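Local atomic coordinates of beta-Ala-His dipeptidase (Homo sapiens, PDB entry 3DLJ), a protein that hydrolyses Xaa-His dipeptides, preferentially carnosine and anserine, as a secreted homodimeric peptidase that binds two zinc ions per subunit. Residues N224-F238 and T341-L355. Sequence-based numbering, arbitrary orientation.
Sequences NSYFMVEVKCRDQDF and TVIPGRVIGKFSIRL
The side-chain amide of Asn-224 lies flat on the guanidinium of Arg-354, the planes 15° apart and Asn-224 ND2 3.3 Å from Arg-354 CZ, over the centre of the group. Replacing Arg-354, whose side chain is about 10 Å from a bound zinc ion, by an alanine would probably strip the Asn-224 amide of the flat group it lies on, leaving its rotation less firmly held. Phe-351 takes CB of Phe-227 over one face, 3.7 Å from the centroid of the Phe-351 ring, while CG2 of Val-229 meets its edge in plane, 3.5 Å from Phe-351 CE2. With CG of Phe-351 wedged between its own backbone N and carbonyl carbon (chi1 72°), the two phenylalanine rings run nearly parallel but barely overlap. On the other side of the sheet the Tyr-226 ring has the backbone oxygen of Phe-351 over one face, and the ring of His-328, from strand 324-331, meets it with nearly parallel planes. Ile-353 O accepts from Ser-225 N at 2.9 Å and from Ser-225 OG at 3.1 Å, the hydroxyl on a lone pair. Past the ends of 224-232 and 346-355, Asp-237 OD1 accepts from Gly-345 N at 2.8 Å, and Phe-238 and Ile-343 form a hydrogen-bonded antiparallel pair. The main ladder is regular and antiparallel, in a sheet with helix 361-377 packed on the Phe-227 and Phe-351 face, consistent with the dimerisation domain of M20 peptidases.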
ATOM      1  N   ASN A 224      -7.171   8.818  -4.215  1.00 35.60           N
ATOM      2  CA  ASN A 224      -6.466   9.784  -3.384  1.00 35.73           C
ATOM      3  C   ASN A 224      -6.132  11.089  -4.103  1.00 35.54           C
ATOM      4  O   ASN A 224      -5.970  11.118  -5.315  1.00 35.71           O
ATOM      5  CB  ASN A 224      -5.196   9.186  -2.735  1.00 36.14           C
ATOM      6  CG  ASN A 224      -4.822   9.910  -1.422  1.00 36.65           C
ATOM      7  OD1 ASN A 224      -5.559  10.773  -0.952  1.00 38.20           O
ATOM      8  ND2 ASN A 224      -3.697   9.554  -0.839  1.00 37.66           N
ATOM      9  N   SER A 225      -6.049  12.171  -3.341  1.00 35.04           N
ATOM     10  CA  SER A 225      -5.524  13.409  -3.865  1.00 35.23           C
ATOM     11  C   SER A 225      -4.584  14.020  -2.817  1.00 35.23           C
ATOM     12  O   SER A 225      -4.990  14.324  -1.696  1.00 36.52           O
ATOM     13  CB  SER A 225      -6.664  14.342  -4.283  1.00 35.09           C
ATOM     14  OG  SER A 225      -7.577  14.507  -3.217  1.00 36.08           O
ATOM     15  N   TYR A 226      -3.313  14.142  -3.175  1.00 33.92           N
ATOM     16  CA  TYR A 226      -2.307  14.658  -2.287  1.00 32.27           C
ATOM     17  C   TYR A 226      -2.024  16.132  -2.612  1.00 32.35           C
ATOM     18  O   TYR A 226      -1.706  16.473  -3.752  1.00 31.62           O
ATOM     19  CB  TYR A 226      -1.032  13.800  -2.398  1.00 31.07           C
ATOM     20  CG  TYR A 226      -0.215  13.813  -1.112  1.00 30.94           C
ATOM     21  CD1 TYR A 226      -0.350  12.797  -0.161  1.00 29.72           C
ATOM     22  CD2 TYR A 226       0.661  14.878  -0.835  1.00 31.41           C
ATOM     23  CE1 TYR A 226       0.388  12.819   1.024  1.00 28.70           C
ATOM     24  CE2 TYR A 226       1.396  14.914   0.332  1.00 31.87           C
ATOM     25  CZ  TYR A 226       1.256  13.891   1.256  1.00 31.18           C
ATOM     26  OH  TYR A 226       2.020  13.963   2.381  1.00 31.76           O
ATOM     27  N   PHE A 227      -2.164  16.995  -1.607  1.00 32.14           N
ATOM     28  CA  PHE A 227      -1.958  18.429  -1.768  1.00 32.47           C
ATOM     29  C   PHE A 227      -0.724  18.914  -1.012  1.00 32.79           C
ATOM     30  O   PHE A 227      -0.407  18.432   0.069  1.00 33.65           O
ATOM     31  CB  PHE A 227      -3.204  19.225  -1.337  1.00 31.86           C
ATOM     32  CG  PHE A 227      -4.395  19.025  -2.244  1.00 30.80           C
ATOM     33  CD1 PHE A 227      -5.277  17.966  -2.037  1.00 30.19           C
ATOM     34  CD2 PHE A 227      -4.626  19.886  -3.304  1.00 29.44           C
ATOM     35  CE1 PHE A 227      -6.353  17.765  -2.880  1.00 29.18           C
ATOM     36  CE2 PHE A 227      -5.719  19.690  -4.154  1.00 30.85           C
ATOM     37  CZ  PHE A 227      -6.577  18.622  -3.938  1.00 30.11           C
ATOM     38  N   MET A 228      -0.009  19.831  -1.634  1.00 33.60           N
ATOM     39  CA  MET A 228       1.062  20.552  -1.006  1.00 34.90           C
ATOM     40  C   MET A 228       0.661  22.006  -1.033  1.00 34.95           C
ATOM     41  O   MET A 228       0.250  22.508  -2.071  1.00 35.38           O
ATOM     42  CB  MET A 228       2.348  20.336  -1.793  1.00 34.37           C
ATOM     43  CG  MET A 228       2.799  18.859  -1.765  1.00 33.88           C
ATOM     44  SD  MET A 228       4.502  18.753  -2.342  1.00 38.63           S
ATOM     45  CE  MET A 228       4.747  17.009  -2.147  1.00 34.05           C
ATOM     46  N   VAL A 229       0.763  22.683   0.108  1.00 35.45           N
ATOM     47  CA  VAL A 229       0.419  24.093   0.200  1.00 35.34           C
ATOM     48  C   VAL A 229       1.635  24.868   0.678  1.00 35.88           C
ATOM     49  O   VAL A 229       1.956  24.850   1.865  1.00 35.96           O
ATOM     50  CB  VAL A 229      -0.761  24.346   1.186  1.00 35.92           C
ATOM     51  CG1 VAL A 229      -1.183  25.847   1.213  1.00 34.99           C
ATOM     52  CG2 VAL A 229      -1.948  23.459   0.868  1.00 35.33           C
ATOM     53  N   GLU A 230       2.292  25.560  -0.251  1.00 36.49           N
ATOM     54  CA  GLU A 230       3.446  26.381   0.060  1.00 37.56           C
ATOM     55  C   GLU A 230       3.051  27.819   0.410  1.00 37.29           C
ATOM     56  O   GLU A 230       2.319  28.476  -0.328  1.00 37.24           O
ATOM     57  CB  GLU A 230       4.454  26.339  -1.090  1.00 37.28           C
ATOM     58  CG  GLU A 230       5.814  26.980  -0.766  1.00 39.95           C
ATOM     59  CD  GLU A 230       6.692  27.188  -2.019  1.00 39.73           C
ATOM     60  OE1 GLU A 230       6.332  27.988  -2.895  1.00 41.15           O
ATOM     61  OE2 GLU A 230       7.754  26.549  -2.122  1.00 44.52           O
ATOM     62  N   VAL A 231       3.506  28.285   1.569  1.00 37.26           N
ATOM     63  CA  VAL A 231       3.429  29.698   1.893  1.00 37.59           C
ATOM     64  C   VAL A 231       4.858  30.243   2.035  1.00 38.54           C
ATOM     65  O   VAL A 231       5.647  29.745   2.831  1.00 38.11           O
ATOM     66  CB  VAL A 231       2.560  30.005   3.169  1.00 37.19           C
ATOM     67  CG1 VAL A 231       2.377  31.499   3.314  1.00 35.96           C
ATOM     68  CG2 VAL A 231       1.195  29.330   3.109  1.00 36.57           C
ATOM     69  N   LYS A 232       5.179  31.274   1.263  1.00 40.74           N
ATOM     70  CA  LYS A 232       6.546  31.789   1.180  1.00 42.56           C
ATOM     71  C   LYS A 232       6.609  33.291   1.411  1.00 43.70           C
ATOM     72  O   LYS A 232       5.900  34.055   0.762  1.00 43.39           O
ATOM     73  CB  LYS A 232       7.168  31.442  -0.173  1.00 42.24           C
ATOM     74  CG  LYS A 232       8.544  32.053  -0.346  1.00 44.81           C
ATOM     75  CD  LYS A 232       9.204  31.750  -1.662  1.00 48.31           C
ATOM     76  CE  LYS A 232      10.270  32.829  -1.959  1.00 49.69           C
ATOM     77  NZ  LYS A 232      11.369  32.309  -2.818  1.00 50.70           N
ATOM     78  N   CYS A 233       7.462  33.687   2.356  1.00 46.45           N
ATOM     79  CA  CYS A 233       7.857  35.086   2.577  1.00 47.00           C
ATOM     80  C   CYS A 233       9.160  35.356   1.801  1.00 46.78           C
ATOM     81  O   CYS A 233       9.157  35.924   0.710  1.00 47.35           O
ATOM     82  CB  CYS A 233       8.036  35.344   4.096  1.00 47.20           C
ATOM     83  SG  CYS A 233       8.396  37.087   4.603  1.00 51.31           S
ATOM     84  N   ARG A 234      10.277  34.911   2.360  1.00 46.15           N
ATOM     85  CA  ARG A 234      11.531  34.877   1.645  1.00 45.11           C
ATOM     86  C   ARG A 234      12.049  33.518   2.009  1.00 44.51           C
ATOM     87  O   ARG A 234      11.429  32.823   2.809  1.00 44.75           O
ATOM     88  CB  ARG A 234      12.480  35.960   2.136  1.00 44.95           C
ATOM     89  CG  ARG A 234      12.705  35.910   3.638  1.00 44.53           C
ATOM     90  CD  ARG A 234      13.760  36.904   4.095  1.00 42.16           C
ATOM     91  NE  ARG A 234      14.353  36.420   5.336  1.00 40.64           N
ATOM     92  CZ  ARG A 234      15.083  37.152   6.167  1.00 38.81           C
ATOM     93  NH1 ARG A 234      15.313  38.431   5.896  1.00 39.32           N
ATOM     94  NH2 ARG A 234      15.570  36.602   7.276  1.00 36.50           N
ATOM     95  N   ASP A 235      13.170  33.137   1.422  1.00 43.44           N
ATOM     96  CA  ASP A 235      13.758  31.831   1.638  1.00 42.69           C
ATOM     97  C   ASP A 235      14.418  31.726   3.011  1.00 40.86           C
ATOM     98  O   ASP A 235      14.368  30.678   3.626  1.00 41.05           O
ATOM     99  CB  ASP A 235      14.808  31.535   0.546  1.00 43.73           C
ATOM    100  CG  ASP A 235      14.198  30.951  -0.729  1.00 45.87           C
ATOM    101  OD1 ASP A 235      14.895  31.001  -1.758  1.00 48.98           O
ATOM    102  OD2 ASP A 235      13.052  30.438  -0.710  1.00 48.30           O
ATOM    103  N   GLN A 236      15.040  32.805   3.474  1.00 38.29           N
ATOM    104  CA  GLN A 236      15.739  32.790   4.760  1.00 36.40           C
ATOM    105  C   GLN A 236      14.734  32.903   5.936  1.00 35.39           C
ATOM    106  O   GLN A 236      13.762  33.665   5.870  1.00 34.58           O
ATOM    107  CB  GLN A 236      16.791  33.908   4.794  1.00 36.09           C
ATOM    108  CG  GLN A 236      17.855  33.809   5.879  1.00 35.49           C
ATOM    109  CD  GLN A 236      18.778  35.007   5.897  1.00 36.47           C
ATOM    110  OE1 GLN A 236      18.332  36.166   5.816  1.00 37.13           O
ATOM    111  NE2 GLN A 236      20.084  34.746   6.012  1.00 35.75           N
ATOM    112  N   ASP A 237      14.969  32.123   6.992  1.00 33.75           N
ATOM    113  CA  ASP A 237      14.170  32.189   8.208  1.00 32.76           C
ATOM    114  C   ASP A 237      14.541  33.437   8.982  1.00 31.64           C
ATOM    115  O   ASP A 237      15.562  34.075   8.681  1.00 31.39           O
ATOM    116  CB  ASP A 237      14.447  30.984   9.121  1.00 32.67           C
ATOM    117  CG  ASP A 237      14.022  29.680   8.537  1.00 33.16           C
ATOM    118  OD1 ASP A 237      13.246  29.632   7.569  1.00 37.59           O
ATOM    119  OD2 ASP A 237      14.466  28.662   9.073  1.00 35.80           O
ATOM    120  N   PHE A 238      13.728  33.772   9.984  1.00 30.43           N
ATOM    121  CA  PHE A 238      13.991  34.917  10.855  1.00 30.89           C
ATOM    122  C   PHE A 238      14.157  34.462  12.303  1.00 30.79           C
ATOM    123  O   PHE A 238      13.548  33.469  12.737  1.00 30.20           O
ATOM    124  CB  PHE A 238      12.836  35.948  10.821  1.00 30.83           C
ATOM    125  CG  PHE A 238      12.435  36.414   9.430  1.00 31.09           C
ATOM    126  CD1 PHE A 238      11.622  35.624   8.611  1.00 31.71           C
ATOM    127  CD2 PHE A 238      12.819  37.664   8.969  1.00 31.05           C
ATOM    128  CE1 PHE A 238      11.221  36.065   7.341  1.00 30.49           C
ATOM    129  CE2 PHE A 238      12.419  38.115   7.723  1.00 29.69           C
ATOM    130  CZ  PHE A 238      11.630  37.301   6.899  1.00 30.02           C
ATOM    131  N   THR A 341      14.005  29.039  18.414  1.00 30.04           N
ATOM    132  CA  THR A 341      13.283  30.296  18.262  1.00 30.52           C
ATOM    133  C   THR A 341      13.446  30.911  16.840  1.00 31.09           C
ATOM    134  O   THR A 341      14.314  31.786  16.575  1.00 30.32           O
ATOM    135  CB  THR A 341      13.665  31.320  19.372  1.00 30.67           C
ATOM    136  OG1 THR A 341      15.072  31.284  19.603  1.00 29.25           O
ATOM    137  CG2 THR A 341      12.970  30.987  20.677  1.00 30.73           C
ATOM    138  N   VAL A 342      12.585  30.434  15.942  1.00 30.38           N
ATOM    139  CA  VAL A 342      12.709  30.689  14.516  1.00 29.74           C
ATOM    140  C   VAL A 342      11.327  30.985  13.917  1.00 30.18           C
ATOM    141  O   VAL A 342      10.342  30.351  14.272  1.00 31.79           O
ATOM    142  CB  VAL A 342      13.411  29.469  13.777  1.00 29.57           C
ATOM    143  CG1 VAL A 342      12.518  28.215  13.749  1.00 24.59           C
ATOM    144  CG2 VAL A 342      13.874  29.855  12.363  1.00 25.68           C
ATOM    145  N   ILE A 343      11.262  31.982  13.051  1.00 30.12           N
ATOM    146  CA  ILE A 343      10.127  32.167  12.147  1.00 30.03           C
ATOM    147  C   ILE A 343      10.558  31.600  10.777  1.00 30.51           C
ATOM    148  O   ILE A 343      11.352  32.218  10.092  1.00 29.96           O
ATOM    149  CB  ILE A 343       9.798  33.671  11.968  1.00 30.36           C
ATOM    150  CG1 ILE A 343       9.315  34.298  13.280  1.00 26.93           C
ATOM    151  CG2 ILE A 343       8.797  33.896  10.832  1.00 28.45           C
ATOM    152  CD1 ILE A 343       9.474  35.813  13.284  1.00 30.52           C
ATOM    153  N   PRO A 344      10.062  30.402  10.404  1.00 31.15           N
ATOM    154  CA  PRO A 344      10.319  29.801   9.078  1.00 31.43           C
ATOM    155  C   PRO A 344       9.946  30.751   7.938  1.00 31.66           C
ATOM    156  O   PRO A 344       8.895  31.370   7.998  1.00 31.52           O
ATOM    157  CB  PRO A 344       9.393  28.575   9.067  1.00 31.03           C
ATOM    158  CG  PRO A 344       9.219  28.230  10.511  1.00 31.03           C
ATOM    159  CD  PRO A 344       9.231  29.521  11.257  1.00 31.34           C
ATOM    160  N   GLY A 345      10.804  30.877   6.928  1.00 31.86           N
ATOM    161  CA  GLY A 345      10.532  31.759   5.800  1.00 32.68           C
ATOM    162  C   GLY A 345       9.643  31.111   4.741  1.00 33.63           C
ATOM    163  O   GLY A 345       8.865  31.777   4.075  1.00 34.32           O
ATOM    164  N   ARG A 346       9.736  29.797   4.596  1.00 34.33           N
ATOM    165  CA  ARG A 346       9.007  29.092   3.558  1.00 34.79           C
ATOM    166  C   ARG A 346       8.616  27.734   4.090  1.00 33.42           C
ATOM    167  O   ARG A 346       9.474  26.927   4.481  1.00 33.08           O
ATOM    168  CB  ARG A 346       9.917  28.905   2.325  1.00 35.05           C
ATOM    169  CG  ARG A 346       9.181  28.757   1.014  1.00 36.47           C
ATOM    170  CD  ARG A 346      10.195  28.551  -0.134  1.00 38.38           C
ATOM    171  NE  ARG A 346      10.360  27.126  -0.389  1.00 45.85           N
ATOM    172  CZ  ARG A 346      10.315  26.575  -1.596  1.00 49.67           C
ATOM    173  NH1 ARG A 346      10.451  25.248  -1.729  1.00 48.96           N
ATOM    174  NH2 ARG A 346      10.141  27.355  -2.668  1.00 50.04           N
ATOM    175  N   VAL A 347       7.319  27.471   4.073  1.00 32.36           N
ATOM    176  CA  VAL A 347       6.772  26.245   4.637  1.00 31.25           C
ATOM    177  C   VAL A 347       5.779  25.605   3.663  1.00 31.58           C
ATOM    178  O   VAL A 347       5.136  26.311   2.865  1.00 31.72           O
ATOM    179  CB  VAL A 347       6.073  26.542   5.994  1.00 31.45           C
ATOM    180  CG1 VAL A 347       7.096  26.887   7.048  1.00 29.31           C
ATOM    181  CG2 VAL A 347       5.076  27.703   5.832  1.00 28.19           C
ATOM    182  N   ILE A 348       5.675  24.277   3.717  1.00 30.74           N
ATOM    183  CA  ILE A 348       4.774  23.516   2.849  1.00 30.45           C
ATOM    184  C   ILE A 348       3.922  22.570   3.702  1.00 30.37           C
ATOM    185  O   ILE A 348       4.441  21.638   4.328  1.00 29.65           O
ATOM    186  CB  ILE A 348       5.549  22.669   1.747  1.00 30.75           C
ATOM    187  CG1 ILE A 348       6.669  23.486   1.080  1.00 30.45           C
ATOM    188  CG2 ILE A 348       4.584  22.160   0.636  1.00 28.85           C
ATOM    189  CD1 ILE A 348       7.393  22.746  -0.025  1.00 29.91           C
ATOM    190  N   GLY A 349       2.618  22.814   3.720  1.00 30.06           N
ATOM    191  CA  GLY A 349       1.687  21.927   4.384  1.00 30.51           C
ATOM    192  C   GLY A 349       1.378  20.749   3.476  1.00 31.57           C
ATOM    193  O   GLY A 349       1.311  20.902   2.259  1.00 32.18           O
ATOM    194  N   LYS A 350       1.171  19.572   4.069  1.00 32.43           N
ATOM    195  CA  LYS A 350       0.820  18.357   3.316  1.00 31.71           C
ATOM    196  C   LYS A 350      -0.444  17.732   3.858  1.00 30.84           C
ATOM    197  O   LYS A 350      -0.599  17.533   5.074  1.00 31.16           O
ATOM    198  CB  LYS A 350       1.947  17.326   3.384  1.00 31.62           C
ATOM    199  CG  LYS A 350       3.361  17.889   3.236  1.00 33.76           C
ATOM    200  CD  LYS A 350       3.859  17.941   1.813  1.00 32.82           C
ATOM    201  CE  LYS A 350       5.216  18.647   1.789  1.00 34.60           C
ATOM    202  NZ  LYS A 350       6.356  17.675   1.788  1.00 34.99           N
ATOM    203  N   PHE A 351      -1.353  17.408   2.949  1.00 30.10           N
ATOM    204  CA  PHE A 351      -2.588  16.756   3.316  1.00 29.51           C
ATOM    205  C   PHE A 351      -3.170  16.061   2.089  1.00 29.60           C
ATOM    206  O   PHE A 351      -2.794  16.359   0.965  1.00 29.32           O
ATOM    207  CB  PHE A 351      -3.600  17.760   3.928  1.00 28.73           C
ATOM    208  CG  PHE A 351      -4.214  18.730   2.920  1.00 27.69           C
ATOM    209  CD1 PHE A 351      -5.405  18.415   2.270  1.00 25.46           C
ATOM    210  CD2 PHE A 351      -3.597  19.937   2.632  1.00 27.20           C
ATOM    211  CE1 PHE A 351      -5.991  19.293   1.366  1.00 26.30           C
ATOM    212  CE2 PHE A 351      -4.174  20.832   1.717  1.00 28.62           C
ATOM    213  CZ  PHE A 351      -5.376  20.511   1.091  1.00 28.69           C
ATOM    214  N   SER A 352      -4.076  15.126   2.318  1.00 29.95           N
ATOM    215  CA  SER A 352      -4.678  14.406   1.212  1.00 30.54           C
ATOM    216  C   SER A 352      -6.129  14.092   1.515  1.00 30.14           C
ATOM    217  O   SER A 352      -6.544  14.044   2.663  1.00 30.22           O
ATOM    218  CB  SER A 352      -3.885  13.119   0.876  1.00 30.55           C
ATOM    219  OG  SER A 352      -3.775  12.257   1.998  1.00 30.97           O
ATOM    220  N   ILE A 353      -6.884  13.885   0.453  1.00 30.27           N
ATOM    221  CA  ILE A 353      -8.269  13.504   0.532  1.00 30.46           C
ATOM    222  C   ILE A 353      -8.431  12.170  -0.200  1.00 30.88           C
ATOM    223  O   ILE A 353      -8.151  12.055  -1.403  1.00 31.96           O
ATOM    224  CB  ILE A 353      -9.189  14.603  -0.093  1.00 30.35           C
ATOM    225  CG1 ILE A 353      -8.956  15.961   0.598  1.00 30.24           C
ATOM    226  CG2 ILE A 353     -10.648  14.200  -0.010  1.00 27.83           C
ATOM    227  CD1 ILE A 353      -9.658  17.151  -0.063  1.00 31.17           C
ATOM    228  N   ARG A 354      -8.897  11.171   0.530  1.00 30.75           N
ATOM    229  CA  ARG A 354      -9.245   9.896  -0.045  1.00 29.92           C
ATOM    230  C   ARG A 354     -10.536  10.023  -0.807  1.00 29.91           C
ATOM    231  O   ARG A 354     -11.497  10.639  -0.337  1.00 30.64           O
ATOM    232  CB  ARG A 354      -9.324   8.843   1.051  1.00 30.09           C
ATOM    233  CG  ARG A 354      -8.007   8.676   1.800  1.00 30.07           C
ATOM    234  CD  ARG A 354      -6.986   7.829   1.018  1.00 32.56           C
ATOM    235  NE  ARG A 354      -5.689   7.742   1.710  1.00 34.69           N
ATOM    236  CZ  ARG A 354      -4.604   7.121   1.233  1.00 35.86           C
ATOM    237  NH1 ARG A 354      -3.483   7.106   1.949  1.00 34.65           N
ATOM    238  NH2 ARG A 354      -4.635   6.513   0.046  1.00 34.86           N
ATOM    239  N   LEU A 355     -10.555   9.473  -2.015  1.00 29.59           N
ATOM    240  CA  LEU A 355     -11.682   9.681  -2.897  1.00 29.11           C
ATOM    241  C   LEU A 355     -12.512   8.418  -3.038  1.00 29.05           C
ATOM    242  O   LEU A 355     -11.986   7.315  -2.977  1.00 28.84           O
ATOM    243  CB  LEU A 355     -11.219  10.184  -4.254  1.00 29.31           C
ATOM    244  CG  LEU A 355     -10.199  11.329  -4.276  1.00 29.66           C
ATOM    245  CD1 LEU A 355      -9.879  11.701  -5.735  1.00 30.40           C
ATOM    246  CD2 LEU A 355     -10.730  12.535  -3.564  1.00 30.42           C
TER
HETATM  247  O   HOH W   1      11.809  27.853   6.078  1.00 25.09           O